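Local atomic coordinates of TPR repeat-containing protein (Cytophaga hutchinsonii, PDB entry 3U4T), a protein that is of unknown function but, as a tetratricopeptide-repeat protein, probably offers a curved helical scaffold for binding partner proteins. Residues E203-I206 against E207-P211; K215-D218 against E219-A223; K239-A242 against A243-N246. The protein carries 1 engineered substitution. All coordinates share one frame; numbering follows the deposited sequence.

Interaction 1: residues E203-I206 against E207-P211; sequences EKLI and EVCAP
Lys204 and Glu207, three residues apart on one helical face, cross obliquely, with the aliphatic part of the lysine lying against the carboxylate. The lysine chain turns at its second torsion (chi2 -73°), which carries CD to within 3.1 Å of Glu207 OE1 and lets NZ reach the same oxygen at 3.4 Å, a salt bridge at the long end of the range. Glu207 is stretched out beyond CG, and its other oxygen, OE2, accepts a weak hydrogen bond from a water that also donates to Glu203 O, 2.9 Å from that carbonyl. Each oxygen of the carboxylate thus faces a different partner. A leucine in place of Lys204 would probably leave Glu207 without its countercharge and its carboxylate freer to turn. One turn apart, Ile206 and Ala210 meet, CG2 of the isoleucine 4.1 Å from CB of the alanine, while Leu205 CD1 approaches Cys209 SG at the same separation. Beneath these side chains Val208 N bonds almost straight to Lys204 O (2.9 Å, 167°), and Ala210 N to Ile206 O, where the chain passes into a short 3-10 segment. The two faces of this helix serve different neighbours: Lys204 and Val208 rest on helix 176-189, Ile206 packs on helix 217-233, and Leu205 and Cys209 touch both, as befits a helix in a stack of antiparallel alpha-hairpins.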
ATOM      1  N   GLU A 203     -16.100  11.601  13.712  1.00 41.33           N
ATOM      2  CA  GLU A 203     -16.565  11.319  15.066  1.00 44.51           C
ATOM      3  C   GLU A 203     -16.361   9.838  15.324  1.00 47.00           C
ATOM      4  O   GLU A 203     -15.908   9.454  16.404  1.00 39.33           O
ATOM      5  CB  GLU A 203     -18.035  11.714  15.238  1.00 49.53           C
ATOM      6  CG  GLU A 203     -18.231  13.218  15.324  1.00 61.94           C
ATOM      7  CD  GLU A 203     -19.682  13.631  15.424  1.00 71.49           C
ATOM      8  OE1 GLU A 203     -20.514  13.049  14.700  1.00 72.61           O
ATOM      9  OE2 GLU A 203     -19.986  14.551  16.212  1.00 77.12           O
ATOM     10  N   LYS A 204     -16.668   9.004  14.330  1.00 44.62           N
ATOM     11  CA  LYS A 204     -16.473   7.567  14.486  1.00 46.54           C
ATOM     12  C   LYS A 204     -14.979   7.246  14.541  1.00 42.34           C
ATOM     13  O   LYS A 204     -14.557   6.324  15.240  1.00 33.56           O
ATOM     14  CB  LYS A 204     -17.132   6.811  13.334  1.00 41.00           C
ATOM     15  CG  LYS A 204     -18.475   6.177  13.694  1.00 50.43           C
ATOM     16  CD  LYS A 204     -18.292   4.962  14.606  1.00 61.84           C
ATOM     17  CE  LYS A 204     -19.610   4.218  14.838  1.00 71.70           C
ATOM     18  NZ  LYS A 204     -19.396   2.819  15.332  1.00 72.13           N
ATOM     19  N   LEU A 205     -14.182   8.019  13.806  1.00 46.29           N
ATOM     20  CA  LEU A 205     -12.737   7.829  13.783  1.00 36.94           C
ATOM     21  C   LEU A 205     -12.178   8.015  15.187  1.00 42.97           C
ATOM     22  O   LEU A 205     -11.323   7.258  15.639  1.00 37.59           O
ATOM     23  CB  LEU A 205     -12.080   8.849  12.870  1.00 26.38           C
ATOM     24  CG  LEU A 205     -10.583   8.587  12.786  1.00 29.16           C
ATOM     25  CD1 LEU A 205     -10.350   7.399  11.872  1.00 34.19           C
ATOM     26  CD2 LEU A 205      -9.871   9.788  12.233  1.00 29.62           C
ATOM     27  N   ILE A 206     -12.656   9.050  15.866  1.00 44.19           N
ATOM     28  CA  ILE A 206     -12.225   9.325  17.232  1.00 42.01           C
ATOM     29  C   ILE A 206     -12.799   8.225  18.127  1.00 46.11           C
ATOM     30  O   ILE A 206     -12.183   7.836  19.117  1.00 45.60           O
ATOM     31  CB  ILE A 206     -12.746  10.701  17.723  1.00 31.97           C
ATOM     32  CG1 ILE A 206     -12.077  11.827  16.941  1.00 32.67           C
ATOM     33  CG2 ILE A 206     -12.486  10.859  19.211  1.00 23.00           C
ATOM     34  CD1 ILE A 206     -12.652  13.215  17.259  1.00 43.53           C
ATOM     35  N   GLU A 207     -13.984   7.728  17.772  1.00 51.05           N
ATOM     36  CA  GLU A 207     -14.620   6.671  18.553  1.00 53.75           C
ATOM     37  C   GLU A 207     -13.673   5.484  18.632  1.00 58.36           C
ATOM     38  O   GLU A 207     -13.248   5.085  19.715  1.00 58.71           O
ATOM     39  CB  GLU A 207     -15.950   6.235  17.916  1.00 57.34           C
ATOM     40  CG  GLU A 207     -17.196   6.673  18.687  1.00 74.09           C
ATOM     41  CD  GLU A 207     -18.490   6.364  17.948  1.00 86.59           C
ATOM     42  OE1 GLU A 207     -18.720   5.180  17.631  1.00 94.21           O
ATOM     43  OE2 GLU A 207     -19.279   7.300  17.687  1.00 83.63           O
ATOM     44  N   VAL A 208     -13.323   4.937  17.474  1.00 47.84           N
ATOM     45  CA  VAL A 208     -12.431   3.789  17.435  1.00 52.46           C
ATOM     46  C   VAL A 208     -10.964   4.138  17.695  1.00 51.50           C
ATOM     47  O   VAL A 208     -10.150   3.255  17.952  1.00 60.57           O
ATOM     48  CB  VAL A 208     -12.541   3.055  16.082  1.00 49.53           C
ATOM     49  CG1 VAL A 208     -14.006   2.770  15.755  1.00 47.33           C
ATOM     50  CG2 VAL A 208     -11.893   3.884  14.988  1.00 52.56           C
ATOM     51  N   CYS A 209     -10.621   5.421  17.645  1.00 35.01           N
ATOM     52  CA  CYS A 209      -9.227   5.831  17.873  1.00 36.45           C
ATOM     53  C   CYS A 209      -8.861   6.443  19.215  1.00 41.41           C
ATOM     54  O   CYS A 209      -7.751   6.272  19.699  1.00 40.07           O
ATOM     55  CB  CYS A 209      -8.767   6.792  16.774  1.00 35.50           C
ATOM     56  SG  CYS A 209      -8.418   6.037  15.184  1.00 46.51           S
ATOM     57  N   ALA A 210      -9.773   7.175  19.830  1.00 43.11           N
ATOM     58  CA  ALA A 210      -9.438   7.797  21.122  1.00 50.76           C
ATOM     59  C   ALA A 210      -8.638   6.849  22.027  1.00 54.40           C
ATOM     60  O   ALA A 210      -7.650   7.218  22.650  1.00 52.64           O
ATOM     61  CB  ALA A 210     -10.689   8.266  21.822  1.00 43.76           C
ATOM     62  N   PRO A 211      -9.131   5.620  22.166  1.00 55.84           N
ATOM     63  CA  PRO A 211      -8.495   4.597  22.994  1.00 55.04           C
ATOM     64  C   PRO A 211      -7.027   4.277  22.809  1.00 55.04           C
ATOM     65  O   PRO A 211      -6.323   4.083  23.810  1.00 49.80           O
ATOM     66  CB  PRO A 211      -9.405   3.391  22.781  1.00 58.20           C
ATOM     67  CG  PRO A 211     -10.759   4.071  22.709  1.00 57.07           C
ATOM     68  CD  PRO A 211     -10.573   5.353  22.005  1.00 56.49           C
TER
HETATM   69  O   HOH W   1     -17.816  10.285  18.385  1.00 38.72           O

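Interaction 2: residues K215-D218 against E219-A223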
ATOM      1  N   LYS A 215      -1.105   6.465  19.711  1.00 47.84           N
ATOM      2  CA  LYS A 215      -0.861   5.561  18.595  1.00 44.11           C
ATOM      3  C   LYS A 215      -1.570   6.051  17.338  1.00 52.78           C
ATOM      4  O   LYS A 215      -1.191   5.698  16.228  1.00 47.49           O
ATOM      5  CB  LYS A 215      -1.349   4.157  18.946  1.00 50.58           C
ATOM      6  CG  LYS A 215      -0.819   3.059  18.050  1.00 60.25           C
ATOM      7  CD  LYS A 215       0.692   2.898  18.200  1.00 68.21           C
ATOM      8  CE  LYS A 215       1.145   1.514  17.741  1.00 66.21           C
ATOM      9  NZ  LYS A 215       2.617   1.311  17.797  1.00 61.80           N
ATOM     10  N   TYR A 216      -2.603   6.864  17.520  1.00 43.02           N
ATOM     11  CA  TYR A 216      -3.355   7.395  16.393  1.00 36.24           C
ATOM     12  C   TYR A 216      -3.286   8.917  16.420  1.00 44.33           C
ATOM     13  O   TYR A 216      -4.224   9.615  16.042  1.00 46.91           O
ATOM     14  CB  TYR A 216      -4.806   6.897  16.470  1.00 41.95           C
ATOM     15  CG  TYR A 216      -4.931   5.387  16.328  1.00 48.15           C
ATOM     16  CD1 TYR A 216      -4.493   4.736  15.169  1.00 53.58           C
ATOM     17  CD2 TYR A 216      -5.470   4.602  17.352  1.00 47.72           C
ATOM     18  CE1 TYR A 216      -4.585   3.341  15.032  1.00 51.72           C
ATOM     19  CE2 TYR A 216      -5.566   3.202  17.222  1.00 45.66           C
ATOM     20  CZ  TYR A 216      -5.120   2.583  16.057  1.00 48.88           C
ATOM     21  OH  TYR A 216      -5.196   1.210  15.914  1.00 50.98           O
ATOM     22  N   LYS A 217      -2.141   9.425  16.855  1.00 40.45           N
ATOM     23  CA  LYS A 217      -1.939  10.857  16.975  1.00 35.93           C
ATOM     24  C   LYS A 217      -2.407  11.693  15.784  1.00 43.66           C
ATOM     25  O   LYS A 217      -3.284  12.546  15.922  1.00 41.79           O
ATOM     26  CB  LYS A 217      -0.463  11.159  17.261  1.00 37.15           C
ATOM     27  CG  LYS A 217      -0.263  12.575  17.776  1.00 55.47           C
ATOM     28  CD  LYS A 217       1.163  12.834  18.208  1.00 64.33           C
ATOM     29  CE  LYS A 217       2.034  13.224  17.031  1.00 71.64           C
ATOM     30  NZ  LYS A 217       3.454  13.420  17.429  1.00 71.98           N
ATOM     31  N   ASP A 218      -1.817  11.448  14.618  1.00 37.86           N
ATOM     32  CA  ASP A 218      -2.166  12.203  13.417  1.00 45.44           C
ATOM     33  C   ASP A 218      -3.631  12.097  12.985  1.00 42.44           C
ATOM     34  O   ASP A 218      -4.211  13.077  12.514  1.00 31.14           O
ATOM     35  CB  ASP A 218      -1.256  11.801  12.250  1.00 46.27           C
ATOM     36  CG  ASP A 218       0.218  11.988  12.563  1.00 46.98           C
ATOM     37  OD1 ASP A 218       0.562  12.946  13.289  1.00 50.81           O
ATOM     38  OD2 ASP A 218       1.035  11.180  12.069  1.00 48.61           O
ATOM     39  N   GLU A 219      -4.229  10.918  13.123  1.00 36.38           N
ATOM     40  CA  GLU A 219      -5.632  10.754  12.742  1.00 36.19           C
ATOM     41  C   GLU A 219      -6.549  11.497  13.731  1.00 41.33           C
ATOM     42  O   GLU A 219      -7.481  12.193  13.327  1.00 46.50           O
ATOM     43  CB  GLU A 219      -6.034   9.267  12.698  1.00 45.71           C
ATOM     44  CG  GLU A 219      -5.313   8.382  11.674  1.00 57.70           C
ATOM     45  CD  GLU A 219      -3.863   8.091  12.039  1.00 59.34           C
ATOM     46  OE1 GLU A 219      -3.550   7.982  13.237  1.00 59.74           O
ATOM     47  OE2 GLU A 219      -3.032   7.954  11.123  1.00 53.58           O
ATOM     48  N   LEU A 220      -6.281  11.351  15.024  1.00 30.99           N
ATOM     49  CA  LEU A 220      -7.090  12.008  16.050  1.00 41.60           C
ATOM     50  C   LEU A 220      -7.002  13.525  15.955  1.00 40.03           C
ATOM     51  O   LEU A 220      -7.996  14.238  16.134  1.00 37.66           O
ATOM     52  CB  LEU A 220      -6.652  11.545  17.446  1.00 33.26           C
ATOM     53  CG  LEU A 220      -7.138  10.142  17.804  1.00 41.15           C
ATOM     54  CD1 LEU A 220      -6.361   9.635  19.001  1.00 40.31           C
ATOM     55  CD2 LEU A 220      -8.658  10.160  18.078  1.00 43.82           C
ATOM     56  N   ILE A 221      -5.806  14.015  15.664  1.00 30.98           N
ATOM     57  CA  ILE A 221      -5.602  15.445  15.540  1.00 30.19           C
ATOM     58  C   ILE A 221      -6.394  15.966  14.353  1.00 35.02           C
ATOM     59  O   ILE A 221      -7.029  17.018  14.443  1.00 34.40           O
ATOM     60  CB  ILE A 221      -4.103  15.760  15.379  1.00 25.42           C
ATOM     61  CG1 ILE A 221      -3.414  15.590  16.737  1.00 31.71           C
ATOM     62  CG2 ILE A 221      -3.906  17.166  14.833  1.00 33.03           C
ATOM     63  CD1 ILE A 221      -1.930  15.904  16.732  1.00 24.48           C
ATOM     64  N   GLU A 222      -6.356  15.226  13.242  1.00 22.68           N
ATOM     65  CA  GLU A 222      -7.091  15.618  12.037  1.00 28.36           C
ATOM     66  C   GLU A 222      -8.592  15.610  12.318  1.00 28.12           C
ATOM     67  O   GLU A 222      -9.321  16.520  11.927  1.00 34.99           O
ATOM     68  CB  GLU A 222      -6.785  14.656  10.883  1.00 28.77           C
ATOM     69  CG  GLU A 222      -7.586  14.907   9.595  1.00 26.17           C
ATOM     70  CD  GLU A 222      -7.193  13.935   8.492  1.00 31.83           C
ATOM     71  OE1 GLU A 222      -8.002  13.655   7.576  1.00 35.94           O
ATOM     72  OE2 GLU A 222      -6.047  13.450   8.550  1.00 24.76           O
ATOM     73  N   ALA A 223      -9.045  14.563  12.997  1.00 24.02           N
ATOM     74  CA  ALA A 223     -10.452  14.424  13.328  1.00 27.91           C
ATOM     75  C   ALA A 223     -10.893  15.575  14.228  1.00 27.17           C
ATOM     76  O   ALA A 223     -11.905  16.219  13.974  1.00 36.50           O
ATOM     77  CB  ALA A 223     -10.685  13.093  14.013  1.00 20.09           C
TER
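The Tyr216 ring meets the Glu219 carboxylate at its edge, with OE1 lying in the ring plane 3.9 Å from CD1. The two flat groups stand nearly perpendicular, their planes 85° apart, so the carboxylate neither stacks on the ring nor covers a face. Tyr176, from helix 176-189, supplies another aromatic ring that meets this one at an inclination. Glu219 arrives here because its chain folds back at the second torsion (chi2 72°), which returns OE1 to within 3.2 Å of Tyr216 CA. Tyr216 is the N-cap of helix 217-233, and the glutamate occupies the N3 position, the place from which a capping box would be closed; yet OE1 stays 4.5 Å from Tyr216 N, so that bond is not made. What remains is an acidic first turn, Asp218 beside Glu219 with OD2 and OE2 5.3 Å apart, whose negative charges probably sit favourably against the positive end of the helix dipole. Helix 217-233 starts here and runs antiparallel to the preceding helix 199-209, as neighbouring helices do in tetratricopeptide-repeat proteins. The helical ladder begins with Leu220 N donating to Tyr216 O at 2.9 Å, a bond of 171° at the hydrogen, and continues with Ile221 N to Lys217 O. Leu220 also lays CD1 against Tyr216 CB at 4.0 Å, and the same side chain also touches Cys209 and Leu250. On the next face Lys217 and Ile221 run side by side in the same direction, CG touching CD1 at 3.9 Å; Ile221 goes on to Ile247 and Leu250 of helix 237-250. Glu222 turns to the other flank, where OE1 takes a hydrogen bond from Tyr202 OH and a salt bridge from Arg184.

Interaction 3: residues K239-A242 against A243-N246; sequences KADA and AWKN
Trp244 leans its indole back over the preceding turn, so that CD1 comes within 3.1 Å of Ala240 O. The first torsion sets CG beside the backbone N and opposite the carbonyl carbon (chi1 -79°), and the second (chi2 135°) then turns CD1 toward Ala240 O, which the ring meets at a slant. That oxygen is nevertheless held by the backbone, for Trp244 N donates to it at 3.0 Å. Asp241 brushes the same ring carbon, its OD1 4.1 Å from Trp244 CD1, with carboxylate and indole planes turned 38° apart. In the fold this is one helix of the antiparallel helical array of a tetratricopeptide-repeat protein: Trp244 makes an edge-to-face contact with Tyr229 and reaches Leu261 of helix 255-261, while the small Ala240 lies against Tyr231 and Thr232 of helix 217-233. Lys245 has its CG likewise beside its own N, which lays CG on Asp241 O at 3.1 Å; beyond it the chain runs extended, and NZ ends 5.8 Å from Asp241 OD2, too far for a salt bridge, though the opposite charges may attract weakly. Asn246 brings CG to 3.2 Å from Ala242 O. Its ND2 hydrogen bonds instead to Asn224 OD1, while Asn246 N donates to Ala242 O at 2.9 Å.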
ATOM      1  N   LYS A 239     -18.008  23.302  22.514  1.00 41.94           N
ATOM      2  CA  LYS A 239     -17.514  22.096  21.879  1.00 45.23           C
ATOM      3  C   LYS A 239     -16.207  22.314  21.124  1.00 39.52           C
ATOM      4  O   LYS A 239     -15.303  21.481  21.195  1.00 40.38           O
ATOM      5  CB  LYS A 239     -18.571  21.528  20.927  1.00 46.27           C
ATOM      6  CG  LYS A 239     -19.579  20.594  21.591  1.00 47.19           C
ATOM      7  CD  LYS A 239     -21.001  21.093  21.418  1.00 47.41           C
ATOM      8  CE  LYS A 239     -22.012  20.062  21.889  1.00 53.50           C
ATOM      9  NZ  LYS A 239     -21.912  18.801  21.092  1.00 60.77           N
ATOM     10  N   ALA A 240     -16.101  23.433  20.413  1.00 35.30           N
ATOM     11  CA  ALA A 240     -14.900  23.721  19.634  1.00 36.00           C
ATOM     12  C   ALA A 240     -13.663  23.778  20.516  1.00 41.23           C
ATOM     13  O   ALA A 240     -12.605  23.266  20.152  1.00 38.40           O
ATOM     14  CB  ALA A 240     -15.058  25.025  18.872  1.00 40.33           C
ATOM     15  N   ASP A 241     -13.793  24.396  21.681  1.00 46.10           N
ATOM     16  CA  ASP A 241     -12.662  24.482  22.587  1.00 42.78           C
ATOM     17  C   ASP A 241     -12.255  23.097  23.083  1.00 40.03           C
ATOM     18  O   ASP A 241     -11.065  22.789  23.222  1.00 35.92           O
ATOM     19  CB  ASP A 241     -13.000  25.389  23.767  1.00 37.79           C
ATOM     20  CG  ASP A 241     -13.023  26.853  23.381  1.00 51.63           C
ATOM     21  OD1 ASP A 241     -12.533  27.186  22.275  1.00 50.44           O
ATOM     22  OD2 ASP A 241     -13.523  27.666  24.187  1.00 59.66           O
ATOM     23  N   ALA A 242     -13.251  22.257  23.342  1.00 39.63           N
ATOM     24  CA  ALA A 242     -12.996  20.903  23.818  1.00 43.97           C
ATOM     25  C   ALA A 242     -12.182  20.134  22.782  1.00 43.78           C
ATOM     26  O   ALA A 242     -11.267  19.387  23.124  1.00 36.70           O
ATOM     27  CB  ALA A 242     -14.324  20.179  24.091  1.00 30.45           C
ATOM     28  N   ALA A 243     -12.523  20.316  21.512  1.00 35.85           N
ATOM     29  CA  ALA A 243     -11.811  19.628  20.451  1.00 33.21           C
ATOM     30  C   ALA A 243     -10.390  20.176  20.405  1.00 42.00           C
ATOM     31  O   ALA A 243      -9.425  19.418  20.269  1.00 34.42           O
ATOM     32  CB  ALA A 243     -12.517  19.842  19.119  1.00 27.81           C
ATOM     33  N   TRP A 244     -10.266  21.497  20.531  1.00 42.42           N
ATOM     34  CA  TRP A 244      -8.963  22.151  20.518  1.00 41.12           C
ATOM     35  C   TRP A 244      -8.148  21.611  21.676  1.00 34.58           C
ATOM     36  O   TRP A 244      -6.918  21.556  21.611  1.00 33.20           O
ATOM     37  CB  TRP A 244      -9.116  23.666  20.663  1.00 42.64           C
ATOM     38  CG  TRP A 244      -9.510  24.378  19.398  1.00 45.58           C
ATOM     39  CD1 TRP A 244     -10.466  25.341  19.268  1.00 46.93           C
ATOM     40  CD2 TRP A 244      -8.937  24.206  18.093  1.00 41.27           C
ATOM     41  NE1 TRP A 244     -10.526  25.784  17.968  1.00 35.75           N
ATOM     42  CE2 TRP A 244      -9.598  25.111  17.230  1.00 35.00           C
ATOM     43  CE3 TRP A 244      -7.927  23.390  17.576  1.00 47.78           C
ATOM     44  CZ2 TRP A 244      -9.288  25.205  15.874  1.00 41.76           C
ATOM     45  CZ3 TRP A 244      -7.620  23.491  16.223  1.00 51.97           C
ATOM     46  CH2 TRP A 244      -8.298  24.398  15.391  1.00 44.66           C
ATOM     47  N   LYS A 245      -8.838  21.203  22.735  1.00 29.57           N
ATOM     48  CA  LYS A 245      -8.147  20.671  23.894  1.00 43.07           C
ATOM     49  C   LYS A 245      -7.683  19.250  23.629  1.00 42.92           C
ATOM     50  O   LYS A 245      -6.557  18.900  23.953  1.00 41.96           O
ATOM     51  CB  LYS A 245      -9.046  20.723  25.136  1.00 47.38           C
ATOM     52  CG  LYS A 245      -9.264  22.135  25.687  1.00 60.55           C
ATOM     53  CD  LYS A 245     -10.267  22.160  26.842  1.00 72.64           C
ATOM     54  CE  LYS A 245     -10.508  23.585  27.345  1.00 81.80           C
ATOM     55  NZ  LYS A 245     -11.783  23.712  28.112  1.00 91.68           N
ATOM     56  N   ASN A 246      -8.530  18.423  23.031  1.00 32.67           N
ATOM     57  CA  ASN A 246      -8.112  17.051  22.760  1.00 28.28           C
ATOM     58  C   ASN A 246      -6.815  16.996  21.968  1.00 36.12           C
ATOM     59  O   ASN A 246      -6.038  16.048  22.100  1.00 45.61           O
ATOM     60  CB  ASN A 246      -9.187  16.302  22.000  1.00 28.81           C
ATOM     61  CG  ASN A 246     -10.487  16.303  22.732  1.00 38.83           C
ATOM     62  OD1 ASN A 246     -10.505  16.296  23.965  1.00 41.91           O
ATOM     63  ND2 ASN A 246     -11.590  16.307  21.992  1.00 42.98           N
TER

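In the fold
Interactions 1 and 2, with centres about 9 Å apart, lie on successive helices, 199-209 and 217-233, and touch directly: Ile206 CG1 meets Ala223 CB at 3.5 Å, and Cys209 CB meets Leu220 CD2 at 3.6 Å. Interaction 3, on helix 237-250, stands back from both; its nearest atoms are about 6 Å from each, and its centre is about 14 Å from that of interaction 2. Leu220 and Ile221 of interaction 2 reach helix 237-250 at Ile247 and Leu250, beyond interaction 3, while Asn224 touches Ile206 of interaction 1 and bonds Asn246 of interaction 3. All three belong to the C-terminal flank of the superhelix, and with the function unknown none can be tied to a binding site.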